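Mitochondrial enolase superfamily member 1 (Homo sapiens, PDB 4A35) catalyses the magnesium-dependent dehydration of L-fuconate to 2-keto-3-deoxy-L-fuconate, a step in the breakdown of L-fucose. Local coordinates at residues Val12-Phe17 against His427-Gly432. Residues are numbered along the deposited sequence; the frame is centred on the assembly and turned at random.
Sequences VRDVRF and HQYPDG. With EDO (1,2-ethanediol), chain D.
A single beta bridge between Val-15 and Gln-428, reinforced by a stacked guanidinium, joins strand 7-16, outermost in the antiparallel three-stranded sheet, to the loop between helices 421-427 and 433-438. Tyr-429 N donates to Asp-14 O (2.8 Å) and Arg-16 N to His-427 O (2.9 Å), both nearly straight. The Arg-16 guanidinium lies flat on the Tyr-429 ring, planes 20° apart; CD2 of Tyr-429 sits 3.4 Å from Arg-16 CZ, over the middle of the guanidinium. Asp-14, its CG anti to the backbone N (chi1 -174°), fixes that group's rotation side-on, OD1 taking NE (2.7 Å) and OD2 taking NH2 (2.8 Å), while Glu-64 adds a second salt bridge at NH2. An alanine in place of Arg-16 would probably leave the Asp-14 carboxylate without its paired cation and the Tyr-429 ring without the flat group stacked on it. His-427, its ND1 bonded to Ser-423 O, sets its imidazole face under Phe-17 CE1, the rings oblique at 36°. Toward the strand's start, Gln-428 NE2 packs on Arg-13 CG (3.5 Å), and a water links Gln-428 OE1 to Arg-13 NH1, which also pairs with Glu-421. The C-terminal chain thus returns to the N-terminal capping domain of this enolase-superfamily fold.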
loop_
_atom_site.group_PDB
_atom_site.type_symbol
_atom_site.label_atom_id
_atom_site.label_comp_id
_atom_site.label_asym_id
_atom_site.label_seq_id
_atom_site.Cartn_x
_atom_site.Cartn_y
_atom_site.Cartn_z
ATOM N N VAL A 12 -22.722 5.053 -1.431
ATOM C CA VAL A 12 -21.695 4.205 -2.014
ATOM C C VAL A 12 -22.257 2.805 -2.057
ATOM O O VAL A 12 -22.797 2.325 -1.051
ATOM C CB VAL A 12 -20.303 4.295 -1.311
ATOM C CG1 VAL A 12 -20.406 4.127 0.235
ATOM C CG2 VAL A 12 -19.318 3.314 -1.927
ATOM N N ARG A 13 -22.114 2.163 -3.228
ATOM C CA ARG A 13 -22.653 0.842 -3.473
ATOM C C ARG A 13 -21.611 -0.070 -4.094
ATOM O O ARG A 13 -20.766 0.358 -4.871
ATOM C CB ARG A 13 -23.913 0.954 -4.365
ATOM C CG ARG A 13 -25.138 1.621 -3.625
ATOM C CD ARG A 13 -26.256 1.896 -4.613
ATOM N NE ARG A 13 -25.886 3.054 -5.454
ATOM C CZ ARG A 13 -26.642 3.587 -6.402
ATOM N NH1 ARG A 13 -27.818 3.027 -6.727
ATOM N NH2 ARG A 13 -26.213 4.658 -7.075
ATOM N N ASP A 14 -21.705 -1.346 -3.749
ATOM C CA ASP A 14 -20.842 -2.439 -4.203
ATOM C C ASP A 14 -21.466 -2.978 -5.494
ATOM O O ASP A 14 -22.539 -3.579 -5.432
ATOM C CB ASP A 14 -20.815 -3.509 -3.073
ATOM C CG ASP A 14 -19.857 -4.652 -3.282
ATOM O OD1 ASP A 14 -19.455 -4.895 -4.460
ATOM O OD2 ASP A 14 -19.551 -5.361 -2.277
ATOM N N VAL A 15 -20.848 -2.698 -6.680
ATOM C CA VAL A 15 -21.388 -3.106 -7.989
ATOM C C VAL A 15 -20.444 -4.133 -8.602
ATOM O O VAL A 15 -19.256 -3.862 -8.696
ATOM C CB VAL A 15 -21.604 -1.880 -8.932
ATOM C CG1 VAL A 15 -22.338 -2.276 -10.207
ATOM C CG2 VAL A 15 -22.358 -0.765 -8.209
ATOM N N ARG A 16 -20.947 -5.315 -8.985
ATOM C CA ARG A 16 -20.058 -6.349 -9.488
ATOM C C ARG A 16 -20.584 -6.970 -10.732
ATOM O O ARG A 16 -21.766 -7.269 -10.832
ATOM C CB ARG A 16 -19.837 -7.466 -8.408
ATOM C CG ARG A 16 -19.265 -6.929 -7.075
ATOM C CD ARG A 16 -18.970 -8.067 -6.102
ATOM N NE ARG A 16 -18.683 -7.503 -4.779
ATOM C CZ ARG A 16 -18.103 -8.160 -3.783
ATOM N NH1 ARG A 16 -17.707 -9.420 -3.948
ATOM N NH2 ARG A 16 -17.892 -7.561 -2.627
ATOM N N PHE A 17 -19.687 -7.107 -11.723
ATOM C CA PHE A 17 -20.029 -7.739 -12.983
ATOM C C PHE A 17 -19.392 -9.134 -12.992
ATOM O O PHE A 17 -18.190 -9.285 -12.733
ATOM C CB PHE A 17 -19.638 -6.859 -14.204
ATOM C CG PHE A 17 -20.322 -5.500 -14.165
ATOM C CD1 PHE A 17 -21.585 -5.320 -14.730
ATOM C CD2 PHE A 17 -19.724 -4.416 -13.510
ATOM C CE1 PHE A 17 -22.251 -4.085 -14.638
ATOM C CE2 PHE A 17 -20.388 -3.176 -13.417
ATOM C CZ PHE A 17 -21.647 -3.020 -13.979
ATOM N N HIS A 427 -26.742 -5.181 -10.773
ATOM C CA HIS A 427 -25.406 -5.740 -10.464
ATOM C C HIS A 427 -24.872 -5.452 -9.034
ATOM O O HIS A 427 -23.748 -5.871 -8.679
ATOM C CB HIS A 427 -24.417 -5.211 -11.525
ATOM C CG HIS A 427 -24.727 -5.741 -12.885
ATOM N ND1 HIS A 427 -25.567 -5.042 -13.765
ATOM C CD2 HIS A 427 -24.361 -6.913 -13.456
ATOM C CE1 HIS A 427 -25.659 -5.806 -14.848
ATOM N NE2 HIS A 427 -24.936 -6.931 -14.714
ATOM N N GLN A 428 -25.726 -4.829 -8.188
ATOM C CA GLN A 428 -25.374 -4.565 -6.804
ATOM C C GLN A 428 -25.172 -5.889 -6.055
ATOM O O GLN A 428 -25.938 -6.852 -6.245
ATOM C CB GLN A 428 -26.469 -3.748 -6.154
ATOM C CG GLN A 428 -26.029 -3.005 -4.942
ATOM C CD GLN A 428 -27.009 -1.950 -4.529
ATOM O OE1 GLN A 428 -27.936 -1.554 -5.282
ATOM N NE2 GLN A 428 -26.760 -1.428 -3.340
ATOM N N TYR A 429 -24.052 -5.972 -5.357
ATOM C CA TYR A 429 -23.689 -7.165 -4.604
ATOM C C TYR A 429 -23.972 -6.951 -3.086
ATOM O O TYR A 429 -23.483 -5.970 -2.506
ATOM C CB TYR A 429 -22.217 -7.550 -4.853
ATOM C CG TYR A 429 -21.860 -8.824 -4.119
ATOM C CD1 TYR A 429 -22.111 -10.071 -4.687
ATOM C CD2 TYR A 429 -21.328 -8.788 -2.827
ATOM C CE1 TYR A 429 -21.875 -11.252 -3.976
ATOM C CE2 TYR A 429 -21.046 -9.965 -2.122
ATOM C CZ TYR A 429 -21.352 -11.196 -2.697
ATOM O OH TYR A 429 -21.128 -12.377 -2.029
ATOM N N PRO A 430 -24.662 -7.877 -2.390
ATOM C CA PRO A 430 -25.148 -9.197 -2.841
ATOM C C PRO A 430 -26.610 -9.274 -3.310
ATOM O O PRO A 430 -27.044 -10.341 -3.753
ATOM C CB PRO A 430 -25.025 -10.018 -1.544
ATOM C CG PRO A 430 -25.465 -9.023 -0.475
ATOM C CD PRO A 430 -24.854 -7.704 -0.925
ATOM N N ASP A 431 -27.370 -8.175 -3.231
ATOM C CA ASP A 431 -28.823 -8.293 -3.439
ATOM C C ASP A 431 -29.405 -7.891 -4.816
ATOM O O ASP A 431 -30.604 -8.046 -5.020
ATOM C CB ASP A 431 -29.545 -7.549 -2.297
ATOM C CG ASP A 431 -29.260 -8.152 -0.910
ATOM O OD1 ASP A 431 -29.106 -9.405 -0.813
ATOM O OD2 ASP A 431 -29.109 -7.372 0.056
ATOM N N GLY A 432 -28.573 -7.518 -5.786
ATOM C CA GLY A 432 -29.048 -7.206 -7.125
ATOM C C GLY A 432 -29.488 -8.474 -7.838
ATOM O O GLY A 432 -29.033 -9.568 -7.475
HETATM C C1 EDO D . -19.090 -12.010 -6.242
HETATM O O1 EDO D . -17.920 -11.185 -6.235
HETATM C C2 EDO D . -19.121 -12.984 -5.018
HETATM O O2 EDO D . -17.807 -13.382 -4.621
HETATM O O HOH W 1 -29.408 0.853 -5.440
HETATM O O HOH W 2 -21.246 -5.439 -0.359
HETATM O O HOH W 3 -24.036 -1.890 -2.004
#